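Local coordinates for protein Sfrice_029225 (Spodoptera frugiperda, PDB 6I50) that probably acts as a secreted cytokine of the tumour necrosis factor family, a homotrimeric ligand that engages tumour necrosis factor receptors, at residues 2-8 with 51-56; 27-33 with 142-148; 75-81 with 116-122. All blocks are in the same frame, centred on the assembly; numbering follows the deposited sequence.

Contact 1 lies apart from the other two, its centre about 26 Å from that of contact 2 and about 27 Å from that of contact 3, across the middle of the chain. Contacts 2 and 3 are neighbours, with centres about 10 Å apart, and they touch directly: strand 144-161 runs beside strand 68-80, with Leu147 N 2.7 Å from Tyr77 O and His145 N 2.7 Å from Asp80 OD1, both probable hydrogen bonds. One curled antiparallel sheet is reached by all three contacts. Contacts 1 and 3 also meet the second subunit of the trimer, whereas contact 2 is untouched by the other chains.

Contact 1: 2-8 with 51-56; sequences PFIAAHF and HPRPTL
Phe3, Ile4, Ala6 and Phe8 pack alongside His51 to Leu56 in a mainly van der Waals contact that joins the two sheets at one end of the jelly-roll beta sandwich of the TNF family. Strand 5-10 belongs to the sheet containing strand 144-161, while 51-56 leads into strand 55-56 of the other sheet. The touching parts run much the same way, 26° apart end to end, yet they do not pair as strands. At the N-terminal end His51 lays its imidazole on Phe3: CB of Phe3 stands over the face, 3.7 Å from the centroid of the His51 ring, in a CH-pi contact. His51 reaches there by turning CG to the side of its own backbone N, opposite the carbonyl carbon (chi1 -52°). The Phe3 ring leads away, to Trp45 and to Ala161 of the second subunit. Next, Ile4 forms the centre of an inverse gamma turn and points its CA hydrogen at the buried Pro52 carbonyl, with 3.5 Å between Ile4 CA and Pro52 O and 162° at the hydrogen; that oxygen has no conventional donor. The Ile4 side chain crosses Pro54 nearly at a right angle, CG2 lying 4.1 Å from Pro54 CD. Arg53 presses its CB to 3.3 Å from Ala5 O, then runs extended past the methyl of Ala6 and turns its guanidinium across at the end, NH1 donating to an in-plane lone pair of Pro54 O at 3.0 Å. The same Pro54 O sits in the plane of the Phe8 ring, at its edge, 3.8 Å from Phe8 CZ. Trp40 and Pro42 pack against both Phe8 and Leu56, whose side chains slide past each other in opposite directions with Phe8 CE1 3.6 Å from Leu56 CB.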
loop_
_atom_site.group_PDB
_atom_site.type_symbol
_atom_site.label_atom_id
_atom_site.label_comp_id
_atom_site.label_asym_id
_atom_site.label_seq_id
_atom_site.Cartn_x
_atom_site.Cartn_y
_atom_site.Cartn_z
ATOM N N PRO A 2 -16.161 3.492 18.092
ATOM C CA PRO A 2 -16.763 3.438 16.754
ATOM C C PRO A 2 -15.717 3.184 15.681
ATOM O O PRO A 2 -14.599 3.699 15.739
ATOM C CB PRO A 2 -17.399 4.825 16.589
ATOM C CG PRO A 2 -17.423 5.423 17.963
ATOM C CD PRO A 2 -16.258 4.832 18.687
ATOM N N PHE A 3 -16.101 2.387 14.687
ATOM C CA PHE A 3 -15.244 2.062 13.548
ATOM C C PHE A 3 -15.639 3.012 12.422
ATOM O O PHE A 3 -16.520 2.718 11.615
ATOM C CB PHE A 3 -15.413 0.598 13.156
ATOM C CG PHE A 3 -14.479 0.138 12.069
ATOM C CD1 PHE A 3 -13.130 0.453 12.110
ATOM C CD2 PHE A 3 -14.945 -0.654 11.034
ATOM C CE1 PHE A 3 -12.268 0.004 11.124
ATOM C CE2 PHE A 3 -14.093 -1.103 10.041
ATOM C CZ PHE A 3 -12.752 -0.777 10.087
ATOM N N ILE A 4 -14.994 4.176 12.387
ATOM C CA ILE A 4 -15.311 5.215 11.402
ATOM C C ILE A 4 -14.480 4.895 10.161
ATOM O O ILE A 4 -13.351 5.356 10.003
ATOM C CB ILE A 4 -15.050 6.614 11.953
ATOM C CG1 ILE A 4 -15.886 6.820 13.223
ATOM C CG2 ILE A 4 -15.377 7.684 10.912
ATOM C CD1 ILE A 4 -15.775 8.195 13.814
ATOM N N ALA A 5 -15.052 4.087 9.268
ATOM C CA ALA A 5 -14.290 3.499 8.177
ATOM C C ALA A 5 -15.251 3.056 7.086
ATOM O O ALA A 5 -16.415 2.760 7.354
ATOM C CB ALA A 5 -13.457 2.307 8.661
ATOM N N ALA A 6 -14.743 2.998 5.860
ATOM C CA ALA A 6 -15.546 2.575 4.721
ATOM C C ALA A 6 -14.621 2.114 3.604
ATOM O O ALA A 6 -13.494 2.598 3.467
ATOM C CB ALA A 6 -16.462 3.705 4.228
ATOM N N HIS A 7 -15.115 1.167 2.808
ATOM C CA HIS A 7 -14.410 0.673 1.635
ATOM C C HIS A 7 -15.380 0.683 0.465
ATOM O O HIS A 7 -16.487 0.154 0.579
ATOM C CB HIS A 7 -13.872 -0.744 1.856
ATOM C CG HIS A 7 -13.129 -1.296 0.681
ATOM N ND1 HIS A 7 -11.780 -1.080 0.484
ATOM C CD2 HIS A 7 -13.545 -2.051 -0.365
ATOM C CE1 HIS A 7 -11.396 -1.690 -0.624
ATOM N NE2 HIS A 7 -12.446 -2.289 -1.155
ATOM N N PHE A 8 -14.982 1.311 -0.636
ATOM C CA PHE A 8 -15.794 1.381 -1.846
ATOM C C PHE A 8 -14.995 0.773 -2.986
ATOM O O PHE A 8 -13.816 1.098 -3.159
ATOM C CB PHE A 8 -16.172 2.829 -2.172
ATOM C CG PHE A 8 -16.733 3.576 -1.004
ATOM C CD1 PHE A 8 -18.076 3.465 -0.685
ATOM C CD2 PHE A 8 -15.914 4.363 -0.204
ATOM C CE1 PHE A 8 -18.605 4.144 0.402
ATOM C CE2 PHE A 8 -16.435 5.049 0.881
ATOM C CZ PHE A 8 -17.785 4.929 1.187
ATOM N N HIS A 51 -21.817 1.624 12.188
ATOM C CA HIS A 51 -21.057 2.760 12.687
ATOM C C HIS A 51 -21.266 3.995 11.820
ATOM O O HIS A 51 -21.491 3.884 10.613
ATOM C CB HIS A 51 -19.557 2.437 12.713
ATOM C CG HIS A 51 -19.224 1.164 13.430
ATOM N ND1 HIS A 51 -19.189 1.071 14.805
ATOM C CD2 HIS A 51 -18.913 -0.068 12.960
ATOM C CE1 HIS A 51 -18.869 -0.164 15.151
ATOM N NE2 HIS A 51 -18.697 -0.874 14.050
ATOM N N PRO A 52 -21.183 5.187 12.411
ATOM C CA PRO A 52 -21.001 6.392 11.595
ATOM C C PRO A 52 -19.728 6.243 10.779
ATOM O O PRO A 52 -18.738 5.679 11.252
ATOM C CB PRO A 52 -20.883 7.519 12.630
ATOM C CG PRO A 52 -21.404 6.947 13.911
ATOM C CD PRO A 52 -21.155 5.471 13.855
ATOM N N ARG A 53 -19.755 6.731 9.543
ATOM C CA ARG A 53 -18.676 6.409 8.617
ATOM C C ARG A 53 -18.739 7.361 7.435
ATOM O O ARG A 53 -19.775 7.987 7.191
ATOM C CB ARG A 53 -18.789 4.959 8.125
ATOM C CG ARG A 53 -20.111 4.666 7.422
ATOM C CD ARG A 53 -19.949 3.508 6.463
ATOM N NE ARG A 53 -21.218 3.002 5.931
ATOM C CZ ARG A 53 -21.719 3.326 4.741
ATOM N NH1 ARG A 53 -21.071 4.172 3.947
ATOM N NH2 ARG A 53 -22.866 2.793 4.340
ATOM N N PRO A 54 -17.655 7.471 6.664
ATOM C CA PRO A 54 -17.737 8.172 5.378
ATOM C C PRO A 54 -18.749 7.499 4.463
ATOM O O PRO A 54 -18.978 6.291 4.535
ATOM C CB PRO A 54 -16.314 8.057 4.813
ATOM C CG PRO A 54 -15.453 7.771 6.002
ATOM C CD PRO A 54 -16.303 6.959 6.934
ATOM N N THR A 55 -19.341 8.293 3.576
ATOM C CA THR A 55 -20.371 7.798 2.676
ATOM C C THR A 55 -20.002 8.149 1.240
ATOM O O THR A 55 -19.074 8.919 0.984
ATOM C CB THR A 55 -21.760 8.356 3.038
ATOM O OG1 THR A 55 -21.724 9.791 3.035
ATOM C CG2 THR A 55 -22.190 7.861 4.421
ATOM N N LEU A 56 -20.741 7.565 0.299
ATOM C CA LEU A 56 -20.470 7.710 -1.127
ATOM C C LEU A 56 -21.580 8.521 -1.780
ATOM O O LEU A 56 -22.762 8.168 -1.674
ATOM C CB LEU A 56 -20.346 6.341 -1.803
ATOM C CG LEU A 56 -20.007 6.329 -3.296
ATOM C CD1 LEU A 56 -18.593 6.843 -3.509
ATOM C CD2 LEU A 56 -20.184 4.923 -3.875
#

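Contact 2: 27-33 with 142-148; sequences GLVRVSH and GDRHSLM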
loop_
_atom_site.group_PDB
_atom_site.type_symbol
_atom_site.label_atom_id
_atom_site.label_comp_id
_atom_site.label_asym_id
_atom_site.label_seq_id
_atom_site.Cartn_x
_atom_site.Cartn_y
_atom_site.Cartn_z
ATOM N N GLY A 27 -15.648 -5.257 -17.285
ATOM C CA GLY A 27 -15.788 -4.111 -16.399
ATOM C C GLY A 27 -14.970 -2.891 -16.804
ATOM O O GLY A 27 -14.644 -2.037 -15.972
ATOM N N LEU A 28 -14.651 -2.803 -18.093
ATOM C CA LEU A 28 -13.796 -1.738 -18.605
ATOM C C LEU A 28 -14.578 -0.434 -18.731
ATOM O O LEU A 28 -15.643 -0.398 -19.355
ATOM C CB LEU A 28 -13.213 -2.145 -19.961
ATOM C CG LEU A 28 -12.103 -1.286 -20.570
ATOM C CD1 LEU A 28 -10.837 -1.373 -19.737
ATOM C CD2 LEU A 28 -11.831 -1.710 -22.009
ATOM N N VAL A 29 -14.037 0.637 -18.154
ATOM C CA VAL A 29 -14.672 1.949 -18.154
ATOM C C VAL A 29 -13.680 2.978 -18.675
ATOM O O VAL A 29 -12.530 3.025 -18.224
ATOM C CB VAL A 29 -15.157 2.343 -16.744
ATOM C CG1 VAL A 29 -15.698 3.768 -16.739
ATOM C CG2 VAL A 29 -16.223 1.367 -16.257
ATOM N N ARG A 30 -14.127 3.807 -19.618
ATOM C CA ARG A 30 -13.358 4.958 -20.074
ATOM C C ARG A 30 -13.695 6.151 -19.193
ATOM O O ARG A 30 -14.871 6.473 -18.998
ATOM C CB ARG A 30 -13.659 5.292 -21.540
ATOM C CG ARG A 30 -12.555 6.079 -22.242
ATOM C CD ARG A 30 -13.081 6.837 -23.461
ATOM N NE ARG A 30 -12.630 6.248 -24.722
ATOM C CZ ARG A 30 -11.508 6.586 -25.355
ATOM N NH1 ARG A 30 -11.182 5.996 -26.500
ATOM N NH2 ARG A 30 -10.711 7.512 -24.849
ATOM N N VAL A 31 -12.666 6.798 -18.656
ATOM C CA VAL A 31 -12.827 7.962 -17.793
ATOM C C VAL A 31 -12.355 9.180 -18.570
ATOM O O VAL A 31 -11.185 9.256 -18.968
ATOM C CB VAL A 31 -12.049 7.805 -16.477
ATOM C CG1 VAL A 31 -12.132 9.087 -15.655
ATOM C CG2 VAL A 31 -12.586 6.621 -15.687
ATOM N N SER A 32 -13.260 10.133 -18.786
ATOM C CA SER A 32 -12.934 11.311 -19.572
ATOM C C SER A 32 -12.002 12.239 -18.798
ATOM O O SER A 32 -11.895 12.179 -17.571
ATOM C CB SER A 32 -14.206 12.056 -19.965
ATOM O OG SER A 32 -15.083 11.202 -20.678
ATOM N N HIS A 33 -11.320 13.106 -19.544
ATOM C CA HIS A 33 -10.421 14.083 -18.943
ATOM C C HIS A 33 -11.149 14.903 -17.887
ATOM O O HIS A 33 -12.227 15.454 -18.141
ATOM C CB HIS A 33 -9.847 15.004 -20.022
ATOM C CG HIS A 33 -8.847 15.994 -19.505
ATOM N ND1 HIS A 33 -9.063 17.355 -19.529
ATOM C CD2 HIS A 33 -7.628 15.817 -18.943
ATOM C CE1 HIS A 33 -8.020 17.975 -19.008
ATOM N NE2 HIS A 33 -7.133 17.064 -18.645
ATOM N N GLY A 142 -6.122 12.872 -19.979
ATOM C CA GLY A 142 -7.433 12.551 -20.496
ATOM C C GLY A 142 -7.533 11.132 -21.017
ATOM O O GLY A 142 -6.587 10.567 -21.565
ATOM N N ASP A 143 -8.715 10.552 -20.816
ATOM C CA ASP A 143 -9.127 9.324 -21.477
ATOM C C ASP A 143 -8.173 8.166 -21.226
ATOM O O ASP A 143 -7.352 7.814 -22.078
ATOM C CB ASP A 143 -9.293 9.582 -22.969
ATOM C CG ASP A 143 -10.509 10.431 -23.266
ATOM O OD1 ASP A 143 -10.764 11.392 -22.506
ATOM O OD2 ASP A 143 -11.218 10.132 -24.250
ATOM N N ARG A 144 -8.289 7.576 -20.047
ATOM C CA ARG A 144 -7.658 6.311 -19.725
ATOM C C ARG A 144 -8.758 5.310 -19.411
ATOM O O ARG A 144 -9.838 5.683 -18.934
ATOM C CB ARG A 144 -6.697 6.443 -18.535
ATOM C CG ARG A 144 -5.573 7.443 -18.754
ATOM C CD ARG A 144 -4.613 6.971 -19.820
ATOM N NE ARG A 144 -3.336 7.687 -19.776
ATOM C CZ ARG A 144 -3.050 8.768 -20.493
ATOM N NH1 ARG A 144 -1.854 9.337 -20.390
ATOM N NH2 ARG A 144 -3.950 9.284 -21.324
ATOM N N HIS A 145 -8.491 4.044 -19.705
ATOM C CA HIS A 145 -9.424 2.967 -19.417
ATOM C C HIS A 145 -8.962 2.194 -18.191
ATOM O O HIS A 145 -7.779 1.866 -18.058
ATOM C CB HIS A 145 -9.549 2.015 -20.605
ATOM C CG HIS A 145 -10.059 2.670 -21.849
ATOM N ND1 HIS A 145 -9.282 3.504 -22.623
ATOM C CD2 HIS A 145 -11.269 2.615 -22.452
ATOM C CE1 HIS A 145 -9.990 3.930 -23.654
ATOM N NE2 HIS A 145 -11.199 3.405 -23.573
ATOM N N SER A 146 -9.906 1.902 -17.301
ATOM C CA SER A 146 -9.630 1.138 -16.094
ATOM C C SER A 146 -10.681 0.049 -15.929
ATOM O O SER A 146 -11.797 0.148 -16.447
ATOM C CB SER A 146 -9.596 2.037 -14.849
ATOM O OG SER A 146 -10.717 2.903 -14.815
ATOM N N LEU A 147 -10.309 -1.006 -15.201
ATOM C CA LEU A 147 -11.219 -2.111 -14.909
ATOM C C LEU A 147 -11.871 -1.861 -13.555
ATOM O O LEU A 147 -11.200 -1.887 -12.515
ATOM C CB LEU A 147 -10.481 -3.447 -14.922
ATOM C CG LEU A 147 -9.995 -3.936 -16.282
ATOM C CD1 LEU A 147 -9.235 -5.246 -16.132
ATOM C CD2 LEU A 147 -11.174 -4.107 -17.226
ATOM N N MET A 148 -13.179 -1.622 -13.564
ATOM C CA MET A 148 -13.903 -1.308 -12.335
ATOM C C MET A 148 -14.596 -2.570 -11.822
ATOM O O MET A 148 -15.813 -2.745 -11.895
ATOM C CB MET A 148 -14.886 -0.166 -12.572
ATOM C CG MET A 148 -14.244 1.064 -13.201
ATOM S SD MET A 148 -12.738 1.529 -12.328
ATOM C CE MET A 148 -13.412 1.747 -10.711
HETATM O O HOH W 1 -8.238 7.366 -25.094
#
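Gly27 opens an antiparallel beta ladder by accepting, at its O, a nearly straight hydrogen bond from Met148 N (2.8 Å). Leu28 follows as a non-hydrogen-bonded partner of Leu147, its CD1 3.7 Å from Leu147 CD2 and equally near the CB of His145. Val29 exchanges backbone bonds with Ser146 in both directions, while its side chain crosses that of Met148 at about a right angle, with Val29 CG2 against Met148 CG. Arg30 carries the polar part. Its CG rides over the His145 ring face in a CH-pi contact, 3.6 Å from the centroid of that ring. A bend at chi3 (-108°) then brings the guanidinium back, with His145 CE1 beneath its centre and the two planes 64° apart. NH2 ends in a salt bridge to Asp143 OD2 (2.7 Å), and a water links Arg30 NH2 to Asp143 O. Val31 N bonds Arg144 O at 3.1 Å, where two residues, Asp143 and Arg144, stand opposite the single Val31 in a G1 beta bulge. His33 N adds a weak bond to Asp143 OD1. This short strand borders strand 144-161, which on its other edge bonds to strand 68-80 through His145 and Leu79; Val31 and Arg144 also touch Asn139 of strand 134-139.

Contact 3: 75-81 with 116-122; sequences QIYYLDS and DKPNSCF
Tyr77 and Gln75 both swing CG opposite the backbone N (chi1 -168° and 178°), and this carries their side chains toward Pro118, Ser120 and Phe122 on the neighbouring strand. The Tyr77 ring lies beside Pro118 and points the same way, its OH 3.5 Å and its CE1 3.7 Å from Pro118 CB. Gln75 extends its chain beyond CG and crosses Phe122 at about a right angle, the amide and ring planes 79° apart, with OE1 3.7 Å from Phe122 CD2. Its polar end is well occupied: a water joins Gln75 OE1 to Ser120 OG, and Ser123 of the second subunit also bonds OE1, while NE2 donates to Lys152 O and to Gln104 O of the second subunit. These strands, 68-80 and 117-129, are antiparallel neighbours in the inner sheet of the TNF jelly roll, the sheet that builds the trimer interface. Ile76 with Cys121 and Tyr78 with Asn119 are hydrogen-bonded pairs, each joined in both directions; Tyr78 N to Asn119 O is 2.8 Å. In the pair of Asp80 and Lys117, Lys117 N bonds Asp80 O at 3.1 Å, the return bond from Asp80 N to Lys117 O is weak, and a water bridges Asp80 O and Lys117 NZ. On the face with Ile76 and Cys121, the Tyr78 ring takes Asn119 O in its plane at the edge, and its CE2 lies 4.1 Å from Cys121 CB; Tyr78 OH bonds Asn139, and a disulfide ties Cys121 to Cys105. Both faces of 117-122 meet the second subunit, Asn119 OD1 bonding its Ser108 N and Ser120 OG its Ala106 N, and the Phe122 rings of the three subunits meet edge-to-face.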
loop_
_atom_site.group_PDB
_atom_site.type_symbol
_atom_site.label_atom_id
_atom_site.label_comp_id
_atom_site.label_asym_id
_atom_site.label_seq_id
_atom_site.Cartn_x
_atom_site.Cartn_y
_atom_site.Cartn_z
ATOM N N GLN A 75 -6.658 2.228 -5.188
ATOM C CA GLN A 75 -6.086 1.459 -6.288
ATOM C C GLN A 75 -6.943 1.639 -7.531
ATOM O O GLN A 75 -8.162 1.437 -7.486
ATOM C CB GLN A 75 -5.980 -0.028 -5.954
ATOM C CG GLN A 75 -5.421 -0.854 -7.111
ATOM C CD GLN A 75 -4.957 -2.220 -6.661
ATOM O OE1 GLN A 75 -4.029 -2.335 -5.860
ATOM N NE2 GLN A 75 -5.594 -3.270 -7.184
ATOM N N ILE A 76 -6.311 2.027 -8.632
ATOM C CA ILE A 76 -6.951 2.052 -9.942
ATOM C C ILE A 76 -6.249 1.017 -10.805
ATOM O O ILE A 76 -5.020 1.058 -10.963
ATOM C CB ILE A 76 -6.893 3.444 -10.591
ATOM C CG1 ILE A 76 -7.564 4.493 -9.686
ATOM C CG2 ILE A 76 -7.555 3.420 -11.963
ATOM C CD1 ILE A 76 -9.038 4.236 -9.416
ATOM N N TYR A 77 -7.021 0.089 -11.357
ATOM C CA TYR A 77 -6.490 -0.967 -12.214
ATOM C C TYR A 77 -6.706 -0.531 -13.660
ATOM O O TYR A 77 -7.828 -0.564 -14.169
ATOM C CB TYR A 77 -7.185 -2.287 -11.897
ATOM C CG TYR A 77 -6.563 -3.536 -12.483
ATOM C CD1 TYR A 77 -6.605 -3.786 -13.847
ATOM C CD2 TYR A 77 -5.989 -4.495 -11.658
ATOM C CE1 TYR A 77 -6.062 -4.939 -14.379
ATOM C CE2 TYR A 77 -5.444 -5.654 -12.185
ATOM C CZ TYR A 77 -5.488 -5.870 -13.540
ATOM O OH TYR A 77 -4.951 -7.021 -14.070
ATOM N N TYR A 78 -5.628 -0.123 -14.324
ATOM C CA TYR A 78 -5.717 0.318 -15.709
ATOM C C TYR A 78 -5.567 -0.854 -16.666
ATOM O O TYR A 78 -4.793 -1.784 -16.424
ATOM C CB TYR A 78 -4.642 1.363 -16.016
ATOM C CG TYR A 78 -4.803 2.649 -15.238
ATOM C CD1 TYR A 78 -5.603 3.682 -15.712
ATOM C CD2 TYR A 78 -4.156 2.827 -14.024
ATOM C CE1 TYR A 78 -5.748 4.861 -14.990
ATOM C CE2 TYR A 78 -4.288 3.993 -13.303
ATOM C CZ TYR A 78 -5.084 5.005 -13.786
ATOM O OH TYR A 78 -5.204 6.164 -13.050
ATOM N N LEU A 79 -6.316 -0.798 -17.761
ATOM C CA LEU A 79 -6.154 -1.706 -18.895
ATOM C C LEU A 79 -6.153 -0.753 -20.082
ATOM O O LEU A 79 -7.205 -0.423 -20.634
ATOM C CB LEU A 79 -7.264 -2.756 -18.969
ATOM C CG LEU A 79 -7.081 -3.812 -20.063
ATOM C CD1 LEU A 79 -5.677 -4.390 -19.998
ATOM C CD2 LEU A 79 -8.116 -4.916 -19.939
ATOM N N ASP A 80 -4.965 -0.276 -20.442
ATOM C CA ASP A 80 -4.861 0.911 -21.270
ATOM C C ASP A 80 -3.604 0.804 -22.118
ATOM O O ASP A 80 -2.656 0.096 -21.767
ATOM C CB ASP A 80 -4.835 2.175 -20.400
ATOM C CG ASP A 80 -5.121 3.435 -21.189
ATOM O OD1 ASP A 80 -6.303 3.819 -21.301
ATOM O OD2 ASP A 80 -4.155 4.046 -21.691
ATOM N N SER A 81 -3.603 1.522 -23.236
ATOM C CA SER A 81 -2.484 1.467 -24.166
ATOM C C SER A 81 -1.540 2.659 -24.048
ATOM O O SER A 81 -0.517 2.683 -24.736
ATOM C CB SER A 81 -2.996 1.352 -25.608
ATOM O OG SER A 81 -3.851 2.430 -25.931
ATOM N N ASP A 116 -2.620 -2.544 -25.339
ATOM C CA ASP A 116 -3.330 -2.539 -24.067
ATOM C C ASP A 116 -2.604 -3.438 -23.079
ATOM O O ASP A 116 -2.213 -4.559 -23.422
ATOM C CB ASP A 116 -4.772 -3.021 -24.247
ATOM C CG ASP A 116 -5.664 -1.982 -24.898
ATOM O OD1 ASP A 116 -5.380 -0.775 -24.762
ATOM O OD2 ASP A 116 -6.660 -2.377 -25.541
ATOM N N LYS A 117 -2.420 -2.959 -21.851
ATOM C CA LYS A 117 -1.769 -3.798 -20.858
ATOM C C LYS A 117 -2.273 -3.447 -19.475
ATOM O O LYS A 117 -2.653 -2.295 -19.220
ATOM C CB LYS A 117 -0.241 -3.673 -20.911
ATOM C CG LYS A 117 0.285 -2.280 -20.742
ATOM C CD LYS A 117 1.595 -2.165 -21.490
ATOM C CE LYS A 117 1.737 -0.801 -22.121
ATOM N NZ LYS A 117 1.797 0.269 -21.088
ATOM N N PRO A 118 -2.292 -4.416 -18.556
ATOM C CA PRO A 118 -2.836 -4.179 -17.218
ATOM C C PRO A 118 -1.792 -3.640 -16.253
ATOM O O PRO A 118 -0.674 -4.161 -16.198
ATOM C CB PRO A 118 -3.311 -5.572 -16.794
ATOM C CG PRO A 118 -2.364 -6.496 -17.484
ATOM C CD PRO A 118 -1.973 -5.837 -18.783
ATOM N N ASN A 119 -2.153 -2.611 -15.487
ATOM C CA ASN A 119 -1.279 -2.049 -14.459
ATOM C C ASN A 119 -2.153 -1.505 -13.342
ATOM O O ASN A 119 -2.964 -0.609 -13.583
ATOM C CB ASN A 119 -0.402 -0.925 -15.021
ATOM C CG ASN A 119 0.822 -1.440 -15.730
ATOM O OD1 ASN A 119 1.751 -1.944 -15.100
ATOM N ND2 ASN A 119 0.843 -1.301 -17.051
ATOM N N SER A 120 -1.985 -2.024 -12.129
ATOM C CA SER A 120 -2.681 -1.483 -10.969
ATOM C C SER A 120 -1.789 -0.437 -10.303
ATOM O O SER A 120 -0.584 -0.650 -10.134
ATOM C CB SER A 120 -3.061 -2.596 -9.987
ATOM O OG SER A 120 -1.940 -3.358 -9.570
ATOM N N CYS A 121 -2.371 0.709 -9.964
ATOM C CA CYS A 121 -1.624 1.816 -9.373
ATOM C C CYS A 121 -2.196 2.046 -7.982
ATOM O O CYS A 121 -3.329 2.523 -7.850
ATOM C CB CYS A 121 -1.729 3.080 -10.233
ATOM S SG CYS A 121 -0.281 4.203 -10.165
ATOM N N PHE A 122 -1.421 1.694 -6.957
ATOM C CA PHE A 122 -1.854 1.748 -5.566
ATOM C C PHE A 122 -1.054 2.799 -4.804
ATOM O O PHE A 122 0.163 2.918 -4.986
ATOM C CB PHE A 122 -1.682 0.379 -4.887
ATOM C CG PHE A 122 -2.042 0.375 -3.427
ATOM C CD1 PHE A 122 -1.146 0.838 -2.460
ATOM C CD2 PHE A 122 -3.278 -0.102 -3.018
ATOM C CE1 PHE A 122 -1.496 0.857 -1.126
ATOM C CE2 PHE A 122 -3.634 -0.098 -1.683
ATOM C CZ PHE A 122 -2.740 0.383 -0.731
HETATM O O HOH W 2 -1.467 -2.575 -7.084
HETATM O O HOH W 3 -0.958 1.705 -20.165
#